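Salt-tolerant glutaminase (Micrococcus luteus, PDB 3AGD) catalyses the hydrolysis of L-glutamine to L-glutamate and ammonium, as a glutaminase that tolerates high salt. Local coordinates at the interface of chains A and B. Coordinates in Å, arbitrary orientation; residue numbers count along the deposited sequence, not the author numbering. Chains: chain A/B, Salt-tolerant glutaminase.

Contact 1: the interface of chains A and B. Residues chain A 337, 341, 344-345, 348, 424, 427-428, 431; chain B 1-5, 302.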
# COMPACT_ATOMS: atom_id res chain seq x y z
N PHE A 337 10.96 -5.01 7.47
CA PHE A 337 10.91 -4.17 8.66
C PHE A 337 9.84 -4.59 9.66
O PHE A 337 10.13 -4.79 10.84
CB PHE A 337 10.66 -2.70 8.30
CG PHE A 337 10.56 -1.81 9.51
CD1 PHE A 337 11.71 -1.35 10.15
CD2 PHE A 337 9.32 -1.51 10.07
CE1 PHE A 337 11.62 -0.59 11.32
CE2 PHE A 337 9.22 -0.75 11.24
CZ PHE A 337 10.38 -0.29 11.86
N GLU A 341 10.70 -5.80 13.46
CA GLU A 341 10.34 -4.93 14.58
C GLU A 341 9.69 -5.80 15.66
O GLU A 341 9.97 -5.65 16.85
CB GLU A 341 9.36 -3.85 14.10
CG GLU A 341 9.04 -2.73 15.11
CD GLU A 341 8.15 -3.18 16.26
OE1 GLU A 341 7.23 -3.98 16.02
OE2 GLU A 341 8.37 -2.72 17.39
N LEU A 344 12.29 -8.06 17.37
CA LEU A 344 13.06 -7.30 18.35
C LEU A 344 12.23 -7.07 19.62
O LEU A 344 12.78 -7.05 20.73
CB LEU A 344 13.49 -5.96 17.77
CG LEU A 344 14.55 -6.07 16.66
CD1 LEU A 344 14.86 -4.67 16.13
CD2 LEU A 344 15.81 -6.72 17.22
N ASP A 345 10.92 -6.90 19.46
CA ASP A 345 10.04 -6.70 20.61
C ASP A 345 10.01 -7.98 21.44
O ASP A 345 9.95 -7.93 22.66
CB ASP A 345 8.62 -6.36 20.15
CG ASP A 345 8.49 -4.94 19.61
OD1 ASP A 345 7.44 -4.64 19.00
OD2 ASP A 345 9.44 -4.14 19.78
N THR A 348 13.41 -8.27 23.23
CA THR A 348 13.45 -7.31 24.33
C THR A 348 12.54 -7.74 25.47
O THR A 348 12.90 -7.60 26.65
CB THR A 348 13.04 -5.90 23.86
OG1 THR A 348 14.06 -5.37 23.00
CG2 THR A 348 12.88 -4.96 25.04
N LEU A 424 18.54 -5.77 11.45
CA LEU A 424 17.89 -5.56 12.73
C LEU A 424 18.01 -6.79 13.63
O LEU A 424 18.33 -6.67 14.81
CB LEU A 424 16.41 -5.21 12.53
CG LEU A 424 16.14 -3.82 11.93
CD1 LEU A 424 14.65 -3.65 11.64
CD2 LEU A 424 16.62 -2.76 12.91
N GLU A 427 21.56 -7.37 14.98
CA GLU A 427 21.84 -6.44 16.06
C GLU A 427 21.17 -6.91 17.35
O GLU A 427 21.76 -6.86 18.43
CB GLU A 427 21.32 -5.04 15.69
CG GLU A 427 21.45 -4.00 16.79
CD GLU A 427 22.89 -3.72 17.19
OE1 GLU A 427 23.74 -3.57 16.29
OE2 GLU A 427 23.18 -3.64 18.40
N GLY A 428 19.92 -7.36 17.23
CA GLY A 428 19.21 -7.85 18.40
C GLY A 428 19.92 -9.04 19.02
O GLY A 428 19.97 -9.17 20.24
N ARG A 431 23.10 -7.97 20.94
CA ARG A 431 22.73 -7.40 22.23
C ARG A 431 22.33 -8.48 23.23
O ARG A 431 22.68 -8.38 24.41
CB ARG A 431 21.61 -6.38 22.04
CG ARG A 431 22.04 -5.21 21.17
CD ARG A 431 20.99 -4.13 21.02
NE ARG A 431 21.55 -2.99 20.30
CZ ARG A 431 21.05 -1.76 20.31
NH1 ARG A 431 19.95 -1.49 21.00
NH2 ARG A 431 21.67 -0.79 19.65
N MET B 1 18.98 -6.13 27.22
CA MET B 1 19.29 -5.53 25.89
C MET B 1 18.32 -4.41 25.57
O MET B 1 17.12 -4.53 25.80
CB MET B 1 19.19 -6.59 24.80
CG MET B 1 17.76 -7.08 24.57
SD MET B 1 17.59 -8.12 23.10
CE MET B 1 17.53 -6.85 21.81
N ARG B 2 18.84 -3.31 25.03
CA ARG B 2 17.97 -2.20 24.65
C ARG B 2 17.50 -2.44 23.21
O ARG B 2 18.19 -3.07 22.41
CB ARG B 2 18.70 -0.86 24.76
CG ARG B 2 20.05 -0.80 24.06
CD ARG B 2 21.20 -1.02 25.04
NE ARG B 2 22.51 -0.76 24.44
CZ ARG B 2 23.07 -1.51 23.48
NH1 ARG B 2 22.45 -2.57 23.01
NH2 ARG B 2 24.26 -1.18 23.00
N HIS B 3 16.31 -1.94 22.90
CA HIS B 3 15.74 -2.10 21.57
C HIS B 3 16.58 -1.31 20.58
O HIS B 3 16.94 -0.16 20.83
CB HIS B 3 14.30 -1.59 21.58
CG HIS B 3 13.43 -2.19 20.52
ND1 HIS B 3 13.61 -1.94 19.17
CD2 HIS B 3 12.38 -3.04 20.61
CE1 HIS B 3 12.70 -2.61 18.48
NE2 HIS B 3 11.94 -3.29 19.33
N PRO B 4 16.94 -1.92 19.43
CA PRO B 4 17.76 -1.14 18.50
C PRO B 4 17.06 -0.02 17.72
O PRO B 4 17.72 0.87 17.19
CB PRO B 4 18.38 -2.21 17.59
CG PRO B 4 17.42 -3.33 17.65
CD PRO B 4 16.97 -3.35 19.09
N ILE B 5 15.73 -0.05 17.65
CA ILE B 5 15.00 0.99 16.92
C ILE B 5 15.17 2.37 17.55
O ILE B 5 15.48 3.33 16.85
CB ILE B 5 13.49 0.66 16.80
CG1 ILE B 5 13.29 -0.59 15.95
CG2 ILE B 5 12.75 1.84 16.18
CD1 ILE B 5 13.92 -0.51 14.60
N PHE B 302 14.92 1.86 6.40
CA PHE B 302 14.13 0.70 6.81
C PHE B 302 13.45 0.05 5.62
O PHE B 302 12.75 -0.95 5.78
CB PHE B 302 13.08 1.10 7.85
CG PHE B 302 13.64 1.42 9.21
CD1 PHE B 302 13.05 2.39 10.00
CD2 PHE B 302 14.74 0.73 9.70
CE1 PHE B 302 13.55 2.68 11.27
CE2 PHE B 302 15.25 1.01 10.97
CZ PHE B 302 14.65 1.98 11.76
O HOH W 1 12.05 -3.51 5.16

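Contact 2: the interface of chains A and B. Residues chain A 46-47, 216, 218, 221, 416; chain B 379, 382-383.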
# COMPACT_ATOMS: atom_id res chain seq x y z
N PRO A 46 0.53 -14.72 -5.41
CA PRO A 46 1.95 -14.92 -5.10
C PRO A 46 2.21 -16.41 -4.86
O PRO A 46 3.30 -16.91 -5.11
CB PRO A 46 2.15 -14.10 -3.82
CG PRO A 46 1.09 -13.03 -3.93
CD PRO A 46 -0.09 -13.82 -4.43
N THR A 47 1.19 -17.11 -4.39
CA THR A 47 1.30 -18.54 -4.12
C THR A 47 1.70 -19.29 -5.39
O THR A 47 2.41 -20.29 -5.34
CB THR A 47 -0.03 -19.12 -3.58
OG1 THR A 47 -1.08 -18.89 -4.54
CG2 THR A 47 -0.41 -18.45 -2.27
N ILE A 216 9.22 -10.66 -8.11
CA ILE A 216 9.42 -12.11 -8.11
C ILE A 216 8.36 -12.83 -8.95
O ILE A 216 7.16 -12.59 -8.80
CB ILE A 216 9.39 -12.66 -6.67
CG1 ILE A 216 10.51 -12.02 -5.85
CG2 ILE A 216 9.54 -14.18 -6.68
CD1 ILE A 216 10.42 -12.30 -4.36
N PRO A 218 5.77 -15.33 -9.71
CA PRO A 218 4.94 -16.20 -8.88
C PRO A 218 4.98 -17.69 -9.20
O PRO A 218 4.69 -18.52 -8.35
CB PRO A 218 3.54 -15.60 -9.06
CG PRO A 218 3.57 -15.09 -10.46
CD PRO A 218 4.94 -14.43 -10.53
N GLY A 221 9.51 -18.34 -8.59
CA GLY A 221 10.18 -17.83 -7.40
C GLY A 221 11.46 -17.09 -7.76
O GLY A 221 12.20 -16.65 -6.88
N ARG A 416 11.79 -15.90 3.75
CA ARG A 416 12.88 -15.05 3.32
C ARG A 416 12.93 -13.78 4.16
O ARG A 416 11.98 -13.46 4.87
CB ARG A 416 12.76 -14.71 1.82
CG ARG A 416 11.46 -14.07 1.40
CD ARG A 416 11.30 -14.20 -0.11
NE ARG A 416 10.12 -13.52 -0.62
CZ ARG A 416 9.99 -12.20 -0.67
NH1 ARG A 416 10.97 -11.42 -0.24
NH2 ARG A 416 8.88 -11.66 -1.15
N LEU B 379 9.87 -23.35 -3.94
CA LEU B 379 9.06 -22.34 -4.61
C LEU B 379 8.26 -21.53 -3.60
O LEU B 379 8.15 -20.31 -3.71
CB LEU B 379 8.10 -23.01 -5.61
CG LEU B 379 7.11 -22.10 -6.34
CD1 LEU B 379 7.86 -20.98 -7.06
CD2 LEU B 379 6.29 -22.92 -7.33
N ALA B 382 10.64 -19.05 -1.68
CA ALA B 382 11.04 -17.90 -2.49
C ALA B 382 9.83 -17.03 -2.81
O ALA B 382 9.96 -15.93 -3.36
CB ALA B 382 11.69 -18.37 -3.78
N THR B 383 8.65 -17.52 -2.44
CA THR B 383 7.40 -16.83 -2.69
C THR B 383 6.67 -16.37 -1.42
O THR B 383 5.92 -15.40 -1.43
CB THR B 383 6.45 -17.74 -3.51
OG1 THR B 383 6.73 -17.58 -4.90
CG2 THR B 383 5.00 -17.41 -3.21

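Contact 1: the interface of chains A and B
In this glutaminase-family enzyme, two helices of the STAS region of chain A, 337-349 and 419-434, receive the N-terminal segment of chain B, residues 1 to 5, with B:Phe302 beside it. A:Arg431 has more of its surface hidden by the partner than any other residue of the patch, 98 Å². Its chain runs straight from CG to NE (chi2 -176°), so the guanidinium lies flat along the B segment: B:Pro4 CB sits 3.8 Å over the centre of one face, and the poorly ordered B:Arg2 guanidinium is modelled over the other. NH1 donates to the B:Arg2 backbone O at 2.7 Å, within the guanidinium plane but well above the carbonyl plane. Rotation is fixed further by NE, which meets the anti lone pair of A:Glu427 OE2 at 2.6 Å; this carboxylate probably offsets the charge. An alanine here would probably lose the grip on the B:Arg2 carbonyl and the flat surface packed against B:Pro4. B:Pro4 and A:Leu344 meet tip to tip, CG against CD1 at 3.3 Å, tighter than usual. B:His3 (CG anti to the backbone N, chi1 -155°) crosses A:Leu344 at about a right angle; its NE2 donates to A:Asp345 OD2 at 2.7 Å, bent to 134° at H and from above the carboxylate plane. ND1 accepts the B:Ile5 N-H in the ring plane, which fixes the ring's rotation. At the far end A:Phe337 CE1 stands 3.4 Å above the centre of the B:Phe302 ring, the two side chains crossing obliquely, while water 1 joins A:Phe337 N to B:Phe302 O.

Contact 2: the interface of chains A and B
The C-terminal end of helix 376-383 of chain B rests against loops of chain A, around A:Pro46 and A:Thr47 and from A:Ile216 to A:Gly221, with A:Arg416 of strand 414-417 alongside. The patch is small, 254 Å² of hidden surface, and B:Thr383 and B:Ala382 supply much of it with 60 and 51 Å². It forms part of a two-fold interface between copies of this homotetrameric protein.

Apolar packing centres on A:Gly221, whose backbone is touched by two side chains from successive turns of the helix. B:Leu379, with CG anti to the backbone N (chi1 176°), brings its CD1 branch to 3.5 Å from A:Gly221 N. B:Ala382 places CB 3.6 Å from A:Gly221 O and 4.0 Å from its CA. The glycine has a positive phi of 80°, a turn of the loop that presents bare backbone to both methyl groups. On the other flank B:Thr383 CG2 approaches A:Thr47 CA at 4.0 Å.

Polar contact is slight. B:Thr383 OG1 makes a weak hydrogen bond, 3.5 Å long, to the A:Pro46 carbonyl O. The B:Ala382 carbonyl O, near the helix end, lies 3.7 Å from A:Arg416 NE, too far for a hydrogen bond; the positive charge may still favour that end of the helix electrostatically.

Packing within chain A supports this arginine. Its chain is extended from CG to NE, and A:Ile216 CD1 lies 3.6 Å above one face of the guanidinium, offset toward the rim.

Contact 1 and contact 2 lie about 27 Å apart, measured between the centres of their C-alpha atoms, and share no residue. Both belong to the same two-fold interface, so each recurs with the chains exchanged. STAS regions serve both: A:Arg416 of contact 2 lies on strand 414-417, just before helix 419-434, which carries much of contact 1. Contact 1 brings the N-terminal segment of chain B onto chain A's STAS region, whereas contact 2 sets a STAS helix of chain B against loops largely from chain A's glutaminase region. Chain B thus meets both regions of chain A, consistent with an intertwined pair within the homotetramer.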